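Long-range contacts in neutral ceramidase (Pseudomonas aeruginosa, PDB 2ZXC), which hydrolyses the N-acyl linkage of ceramides to sphingosine and free fatty acid, using a bound zinc ion, and also runs the reverse synthesis: residues A[150-155]-A[178-183]; A[155-160]-A[247-252]. All coordinates share one frame; numbering follows the deposited sequence.

Overall arrangement
The two contacts illustrate how a large sheet can lead directly into an active site. Their centres lie about 12 Å apart, on the same side of the chain's centre, and they share Asn155. In contact 1 the end of strand 142-152 pairs with the start of strand 181-189 in the large mixed sheet; the chain then continues from 150-155 into 155-160, where contact 2 forms a two-stranded antiparallel sheet with 247-252. Along the sequence the segments alternate, since 178-183 falls between the two halves of contact 2. Ile178 packs on both Ser157 and Leu249, joining the contacts. The end of strand 142-152 thus leads, through Asn155, into the strand pair carrying Ser250, the probable nucleophile, beside the zinc site.

Contact 1 of 2, residues A[150-155]-A[178-183]; sequences SGELRN and IDPQMS
An antiparallel strand pair of the large mixed sheet comes to its end here, as the close of strand 142-152 meets the start of strand 181-189. Gly151 and Met182 form the hydrogen-bonded pair: Gly151 N donates to Met182 O over 3.2 Å, and Met182 N returns a straighter bond to Gly151 O. Two residues on, Leu153 N reaches a lone pair of Pro180 O at 2.7 Å, so the pairing runs slightly past the regular strands. Pro180 O also receives a CA-H...O contact from Glu152 CA.

Pro180 carries most of the side-chain packing. Its ring lies alongside both Glu152 and Arg154, all pointing the same way, with CB 3.9 Å above the plane of the Arg154 guanidinium, over its centre, and CG 3.8 Å from Glu152 OE2. Arg154 CG sits beside its own backbone N (chi1 -64°) and the chain runs extended to NE, which carries the head across the proline; there NE makes a salt bridge to Glu152 OE1 whose hydrogen bond, at 3.4 Å, is weak. Just before strand 181-189, Asp179 OD1 accepts from Gln181 N in an Asx turn, met from above the carboxylate plane.

Met182 CE approaches Leu153 CD1 at 4.3 Å, and both side chains pack against helix 265-286 through Lys279, whereas Gln181 touches Arg421 of helix 414-428 and Ser183 continues the sheet by backbone bonds to Trp200.

Contact 2 of 2, residues A[155-160]-A[247-252]; sequences NASRNR and GNLSPN. Unlike the reference sequence in segment 155-160: Ser157 (reference Asn).
Arg158 and Ser250 form the hydrogen-bonded pair of a short two-stranded antiparallel sheet that carries Ser250, probably the nucleophile, into the active site. Ser250 N meets Arg158 O at 2.8 Å in a nearly straight bond (177°), and Arg158 N donates back to Ser250 O. A further backbone bond, from Arg160 N to Asn248 O, extends the pairing beyond the strands.

Arg160, just past strand 158-159, reaches toward the metal site. Its CB packs 4.3 Å from Ser250 CB, and CG, set between the backbone N and the carbonyl carbon (chi1 66°), lies 3.6 Å from Asn248 O. From there the chain runs extended to NE, which passes Asn248 CA and forms a salt bridge with Glu461. The guanidinium then lies with one face over Gly247 O, a close approach without the angle for a hydrogen bond. NH1 pairs with Glu336, and NH2 donates to the hydroxyl of Tyr448, a zinc ligand. Arg160 also touches His204, another zinc ligand, and the bound ceramide analogue, so two carboxylates fix its head beside metal and ligand.

On the face that Leu249 shares with Asn159, the leucine's CD2 lies 4.0 Å from Arg158 O. Beyond Ser250 the chain closes an ST turn, in which Asn252 N donates to Ser250 OG at 3.1 Å.

Contact 1 of 2, residues A[150-155]-A[178-183]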
ATOM      1  N   SER A 150      -4.118 -22.216  -4.192  1.00 24.87           N
ATOM      2  CA  SER A 150      -3.867 -21.288  -5.287  1.00 27.22           C
ATOM      3  C   SER A 150      -4.768 -21.565  -6.479  1.00 26.74           C
ATOM      4  O   SER A 150      -5.350 -22.644  -6.604  1.00 26.37           O
ATOM      5  CB  SER A 150      -2.402 -21.353  -5.734  1.00 27.94           C
ATOM      6  OG  SER A 150      -2.132 -22.571  -6.402  1.00 32.07           O
ATOM      7  N   GLY A 151      -4.878 -20.571  -7.349  1.00 25.85           N
ATOM      8  CA  GLY A 151      -5.700 -20.692  -8.536  1.00 25.97           C
ATOM      9  C   GLY A 151      -5.212 -19.670  -9.540  1.00 27.01           C
ATOM     10  O   GLY A 151      -4.226 -18.976  -9.287  1.00 26.60           O
ATOM     11  N   GLU A 152      -5.886 -19.563 -10.677  1.00 26.99           N
ATOM     12  CA  GLU A 152      -5.461 -18.600 -11.674  1.00 27.71           C
ATOM     13  C   GLU A 152      -6.480 -17.512 -11.949  1.00 27.04           C
ATOM     14  O   GLU A 152      -7.680 -17.769 -12.046  1.00 26.19           O
ATOM     15  CB  GLU A 152      -5.090 -19.312 -12.976  1.00 29.69           C
ATOM     16  CG  GLU A 152      -3.887 -20.235 -12.849  1.00 32.78           C
ATOM     17  CD  GLU A 152      -3.459 -20.809 -14.191  1.00 35.35           C
ATOM     18  OE1 GLU A 152      -4.342 -21.055 -15.038  1.00 36.87           O
ATOM     19  OE2 GLU A 152      -2.245 -21.022 -14.390  1.00 36.63           O
ATOM     20  N   LEU A 153      -5.972 -16.287 -12.057  1.00 27.39           N
ATOM     21  CA  LEU A 153      -6.780 -15.104 -12.334  1.00 28.54           C
ATOM     22  C   LEU A 153      -6.142 -14.478 -13.571  1.00 28.50           C
ATOM     23  O   LEU A 153      -5.073 -13.874 -13.492  1.00 27.92           O
ATOM     24  CB  LEU A 153      -6.701 -14.119 -11.164  1.00 29.83           C
ATOM     25  CG  LEU A 153      -7.945 -13.327 -10.755  1.00 31.26           C
ATOM     26  CD1 LEU A 153      -7.495 -12.023 -10.119  1.00 31.30           C
ATOM     27  CD2 LEU A 153      -8.835 -13.046 -11.951  1.00 29.99           C
ATOM     28  N   ARG A 154      -6.796 -14.638 -14.712  1.00 28.84           N
ATOM     29  CA  ARG A 154      -6.279 -14.125 -15.973  1.00 30.23           C
ATOM     30  C   ARG A 154      -7.048 -12.922 -16.454  1.00 30.61           C
ATOM     31  O   ARG A 154      -6.751 -12.366 -17.511  1.00 30.65           O
ATOM     32  CB  ARG A 154      -6.364 -15.215 -17.033  1.00 32.20           C
ATOM     33  CG  ARG A 154      -5.491 -16.387 -16.715  1.00 35.24           C
ATOM     34  CD  ARG A 154      -5.810 -17.598 -17.549  1.00 36.03           C
ATOM     35  NE  ARG A 154      -4.739 -18.561 -17.367  1.00 37.67           N
ATOM     36  CZ  ARG A 154      -3.469 -18.297 -17.653  1.00 38.71           C
ATOM     37  NH1 ARG A 154      -3.134 -17.106 -18.139  1.00 39.52           N
ATOM     38  NH2 ARG A 154      -2.534 -19.208 -17.434  1.00 38.82           N
ATOM     39  N   ASN A 155      -8.037 -12.501 -15.683  1.00 29.90           N
ATOM     40  CA  ASN A 155      -8.828 -11.376 -16.134  1.00 30.25           C
ATOM     41  C   ASN A 155      -8.798 -10.130 -15.240  1.00 28.79           C
ATOM     42  O   ASN A 155      -9.689  -9.284 -15.305  1.00 27.52           O
ATOM     43  CB  ASN A 155     -10.266 -11.864 -16.412  1.00 33.11           C
ATOM     44  CG  ASN A 155     -11.217 -11.658 -15.247  1.00 33.28           C
ATOM     45  OD1 ASN A 155     -12.359 -11.248 -15.456  1.00 37.97           O
ATOM     46  ND2 ASN A 155     -10.771 -11.950 -14.032  1.00 34.33           N
ATOM     47  N   ILE A 178       1.220 -11.993 -18.203  1.00 27.06           N
ATOM     48  CA  ILE A 178       0.514 -12.075 -16.931  1.00 27.93           C
ATOM     49  C   ILE A 178       0.963 -13.198 -16.002  1.00 27.09           C
ATOM     50  O   ILE A 178       1.297 -14.291 -16.447  1.00 27.91           O
ATOM     51  CB  ILE A 178      -0.999 -12.242 -17.183  1.00 28.69           C
ATOM     52  CG1 ILE A 178      -1.568 -10.937 -17.736  1.00 29.77           C
ATOM     53  CG2 ILE A 178      -1.715 -12.665 -15.914  1.00 29.43           C
ATOM     54  CD1 ILE A 178      -2.983 -11.059 -18.242  1.00 33.33           C
ATOM     55  N   ASP A 179       1.002 -12.908 -14.705  1.00 25.71           N
ATOM     56  CA  ASP A 179       1.319 -13.927 -13.714  1.00 24.15           C
ATOM     57  C   ASP A 179      -0.071 -14.135 -13.124  1.00 23.98           C
ATOM     58  O   ASP A 179      -0.503 -13.383 -12.250  1.00 22.29           O
ATOM     59  CB  ASP A 179       2.276 -13.412 -12.636  1.00 22.57           C
ATOM     60  CG  ASP A 179       2.493 -14.428 -11.527  1.00 23.36           C
ATOM     61  OD1 ASP A 179       1.812 -15.477 -11.544  1.00 25.74           O
ATOM     62  OD2 ASP A 179       3.332 -14.189 -10.634  1.00 21.11           O
ATOM     63  N   PRO A 180      -0.792 -15.157 -13.609  1.00 23.01           N
ATOM     64  CA  PRO A 180      -2.149 -15.497 -13.178  1.00 22.90           C
ATOM     65  C   PRO A 180      -2.279 -16.111 -11.796  1.00 22.04           C
ATOM     66  O   PRO A 180      -3.385 -16.296 -11.306  1.00 23.85           O
ATOM     67  CB  PRO A 180      -2.592 -16.476 -14.250  1.00 23.38           C
ATOM     68  CG  PRO A 180      -1.346 -17.289 -14.425  1.00 23.35           C
ATOM     69  CD  PRO A 180      -0.258 -16.211 -14.492  1.00 23.43           C
ATOM     70  N   GLN A 181      -1.162 -16.431 -11.165  1.00 22.15           N
ATOM     71  CA  GLN A 181      -1.251 -17.074  -9.871  1.00 23.07           C
ATOM     72  C   GLN A 181      -1.597 -16.225  -8.663  1.00 22.53           C
ATOM     73  O   GLN A 181      -0.979 -15.194  -8.403  1.00 21.57           O
ATOM     74  CB  GLN A 181       0.030 -17.850  -9.566  1.00 24.87           C
ATOM     75  CG  GLN A 181       0.007 -18.491  -8.192  1.00 24.74           C
ATOM     76  CD  GLN A 181       1.167 -19.429  -7.960  1.00 28.39           C
ATOM     77  OE1 GLN A 181       1.042 -20.645  -8.122  1.00 31.75           O
ATOM     78  NE2 GLN A 181       2.313 -18.872  -7.587  1.00 27.82           N
ATOM     79  N   MET A 182      -2.615 -16.681  -7.940  1.00 21.92           N
ATOM     80  CA  MET A 182      -3.034 -16.053  -6.702  1.00 20.77           C
ATOM     81  C   MET A 182      -2.849 -17.146  -5.659  1.00 21.90           C
ATOM     82  O   MET A 182      -3.196 -18.304  -5.898  1.00 21.86           O
ATOM     83  CB  MET A 182      -4.510 -15.637  -6.724  1.00 21.36           C
ATOM     84  CG  MET A 182      -4.992 -15.154  -5.356  1.00 19.03           C
ATOM     85  SD  MET A 182      -6.732 -14.740  -5.250  1.00 25.59           S
ATOM     86  CE  MET A 182      -6.758 -13.108  -6.049  1.00 21.73           C
ATOM     87  N   SER A 183      -2.267 -16.786  -4.524  1.00 22.09           N
ATOM     88  CA  SER A 183      -2.069 -17.732  -3.440  1.00 22.24           C
ATOM     89  C   SER A 183      -2.911 -17.201  -2.292  1.00 22.62           C
ATOM     90  O   SER A 183      -3.091 -15.986  -2.147  1.00 22.61           O
ATOM     91  CB  SER A 183      -0.599 -17.790  -3.007  1.00 23.30           C
ATOM     92  OG  SER A 183       0.236 -18.280  -4.041  1.00 27.30           O
TER
HETATM   93  O   HOH W   1      -1.625 -21.132  -9.347  1.00 42.56           O

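Contact 2 of 2, residues A[155-160]-A[247-252]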
ATOM      1  N   ASN A 155      -8.037 -12.501 -15.683  1.00 29.90           N
ATOM      2  CA  ASN A 155      -8.828 -11.376 -16.134  1.00 30.25           C
ATOM      3  C   ASN A 155      -8.798 -10.130 -15.240  1.00 28.79           C
ATOM      4  O   ASN A 155      -9.689  -9.284 -15.305  1.00 27.52           O
ATOM      5  CB  ASN A 155     -10.266 -11.864 -16.412  1.00 33.11           C
ATOM      6  CG  ASN A 155     -11.217 -11.658 -15.247  1.00 33.28           C
ATOM      7  OD1 ASN A 155     -12.359 -11.248 -15.456  1.00 37.97           O
ATOM      8  ND2 ASN A 155     -10.771 -11.950 -14.032  1.00 34.33           N
ATOM      9  N   ALA A 156      -7.746  -9.998 -14.436  1.00 26.69           N
ATOM     10  CA  ALA A 156      -7.621  -8.850 -13.545  1.00 25.58           C
ATOM     11  C   ALA A 156      -6.332  -8.055 -13.743  1.00 26.01           C
ATOM     12  O   ALA A 156      -6.012  -7.195 -12.924  1.00 26.91           O
ATOM     13  CB  ALA A 156      -7.718  -9.306 -12.101  1.00 24.29           C
ATOM     14  N   SER A 157      -5.595  -8.328 -14.816  1.00 24.75           N
ATOM     15  CA  SER A 157      -4.353  -7.612 -15.047  1.00 23.03           C
ATOM     16  C   SER A 157      -3.814  -7.762 -16.458  1.00 25.10           C
ATOM     17  O   SER A 157      -4.270  -8.606 -17.226  1.00 23.82           O
ATOM     18  CB  SER A 157      -3.289  -8.102 -14.070  1.00 22.83           C
ATOM     19  OG  SER A 157      -2.991  -9.470 -14.301  1.00 16.94           O
ATOM     20  N   ARG A 158      -2.829  -6.926 -16.781  1.00 24.64           N
ATOM     21  CA  ARG A 158      -2.169  -6.950 -18.078  1.00 26.50           C
ATOM     22  C   ARG A 158      -0.778  -6.368 -17.926  1.00 25.11           C
ATOM     23  O   ARG A 158      -0.553  -5.458 -17.126  1.00 25.55           O
ATOM     24  CB  ARG A 158      -2.954  -6.157 -19.131  1.00 30.26           C
ATOM     25  CG  ARG A 158      -3.069  -4.664 -18.889  1.00 35.10           C
ATOM     26  CD  ARG A 158      -3.654  -3.970 -20.123  1.00 39.25           C
ATOM     27  NE  ARG A 158      -2.686  -3.885 -21.216  1.00 40.83           N
ATOM     28  CZ  ARG A 158      -1.713  -2.978 -21.282  1.00 43.11           C
ATOM     29  NH1 ARG A 158      -1.580  -2.071 -20.321  1.00 42.27           N
ATOM     30  NH2 ARG A 158      -0.864  -2.987 -22.300  1.00 42.50           N
ATOM     31  N   ASN A 159       0.160  -6.909 -18.689  1.00 24.14           N
ATOM     32  CA  ASN A 159       1.532  -6.454 -18.638  1.00 23.16           C
ATOM     33  C   ASN A 159       1.652  -5.121 -19.370  1.00 23.36           C
ATOM     34  O   ASN A 159       1.291  -5.018 -20.541  1.00 25.59           O
ATOM     35  CB  ASN A 159       2.433  -7.504 -19.274  1.00 22.78           C
ATOM     36  CG  ASN A 159       3.881  -7.305 -18.922  1.00 23.35           C
ATOM     37  OD1 ASN A 159       4.498  -6.315 -19.318  1.00 23.06           O
ATOM     38  ND2 ASN A 159       4.437  -8.244 -18.162  1.00 20.50           N
ATOM     39  N   ARG A 160       2.157  -4.104 -18.678  1.00 21.96           N
ATOM     40  CA  ARG A 160       2.299  -2.769 -19.261  1.00 20.06           C
ATOM     41  C   ARG A 160       3.615  -2.569 -20.001  1.00 19.57           C
ATOM     42  O   ARG A 160       3.834  -1.534 -20.620  1.00 19.37           O
ATOM     43  CB  ARG A 160       2.163  -1.710 -18.171  1.00 21.67           C
ATOM     44  CG  ARG A 160       3.294  -1.731 -17.151  1.00 21.77           C
ATOM     45  CD  ARG A 160       2.972  -0.844 -15.965  1.00 21.19           C
ATOM     46  NE  ARG A 160       4.150  -0.595 -15.140  1.00 22.42           N
ATOM     47  CZ  ARG A 160       4.129   0.088 -14.004  1.00 21.11           C
ATOM     48  NH1 ARG A 160       2.987   0.585 -13.552  1.00 23.08           N
ATOM     49  NH2 ARG A 160       5.252   0.280 -13.323  1.00 21.28           N
ATOM     50  N   GLY A 247       5.587  -5.393 -10.744  1.00 17.51           N
ATOM     51  CA  GLY A 247       6.300  -4.273 -11.330  1.00 17.13           C
ATOM     52  C   GLY A 247       5.819  -3.868 -12.713  1.00 18.46           C
ATOM     53  O   GLY A 247       5.794  -2.680 -13.038  1.00 19.06           O
ATOM     54  N   ASN A 248       5.430  -4.839 -13.533  1.00 17.44           N
ATOM     55  CA  ASN A 248       4.963  -4.532 -14.880  1.00 18.74           C
ATOM     56  C   ASN A 248       3.532  -4.967 -15.140  1.00 19.26           C
ATOM     57  O   ASN A 248       3.138  -5.181 -16.290  1.00 19.48           O
ATOM     58  CB  ASN A 248       5.907  -5.158 -15.922  1.00 18.24           C
ATOM     59  CG  ASN A 248       6.118  -6.644 -15.711  1.00 18.35           C
ATOM     60  OD1 ASN A 248       5.733  -7.206 -14.683  1.00 18.12           O
ATOM     61  ND2 ASN A 248       6.748  -7.289 -16.684  1.00 17.00           N
ATOM     62  N   LEU A 249       2.749  -5.082 -14.071  1.00 19.40           N
ATOM     63  CA  LEU A 249       1.358  -5.491 -14.183  1.00 18.66           C
ATOM     64  C   LEU A 249       0.417  -4.366 -13.792  1.00 19.10           C
ATOM     65  O   LEU A 249       0.520  -3.791 -12.703  1.00 17.99           O
ATOM     66  CB  LEU A 249       1.103  -6.720 -13.314  1.00 19.23           C
ATOM     67  CG  LEU A 249       1.819  -7.977 -13.823  1.00 21.78           C
ATOM     68  CD1 LEU A 249       1.754  -9.077 -12.784  1.00 20.05           C
ATOM     69  CD2 LEU A 249       1.182  -8.437 -15.136  1.00 20.19           C
ATOM     70  N   SER A 250      -0.507  -4.067 -14.698  1.00 18.31           N
ATOM     71  CA  SER A 250      -1.481  -3.006 -14.509  1.00 20.73           C
ATOM     72  C   SER A 250      -2.894  -3.572 -14.430  1.00 22.90           C
ATOM     73  O   SER A 250      -3.204  -4.580 -15.065  1.00 26.41           O
ATOM     74  CB  SER A 250      -1.382  -2.017 -15.674  1.00 17.66           C
ATOM     75  OG  SER A 250      -2.505  -1.166 -15.725  1.00 19.70           O
ATOM     76  N   PRO A 251      -3.773  -2.930 -13.652  1.00 24.67           N
ATOM     77  CA  PRO A 251      -5.149  -3.407 -13.526  1.00 27.16           C
ATOM     78  C   PRO A 251      -6.020  -2.881 -14.658  1.00 30.83           C
ATOM     79  O   PRO A 251      -7.099  -3.403 -14.916  1.00 31.46           O
ATOM     80  CB  PRO A 251      -5.575  -2.834 -12.189  1.00 26.53           C
ATOM     81  CG  PRO A 251      -4.933  -1.487 -12.220  1.00 23.16           C
ATOM     82  CD  PRO A 251      -3.530  -1.803 -12.731  1.00 23.93           C
ATOM     83  N   ASN A 252      -5.551  -1.834 -15.323  1.00 35.20           N
ATOM     84  CA  ASN A 252      -6.304  -1.221 -16.407  1.00 40.34           C
ATOM     85  C   ASN A 252      -6.143  -2.018 -17.692  1.00 42.65           C
ATOM     86  O   ASN A 252      -5.268  -1.748 -18.516  1.00 44.26           O
ATOM     87  CB  ASN A 252      -5.851   0.226 -16.562  1.00 41.05           C
ATOM     88  CG  ASN A 252      -6.025   1.020 -15.268  1.00 42.31           C
ATOM     89  OD1 ASN A 252      -7.109   1.031 -14.678  1.00 42.39           O
ATOM     90  ND2 ASN A 252      -4.961   1.689 -14.827  1.00 40.16           N
TER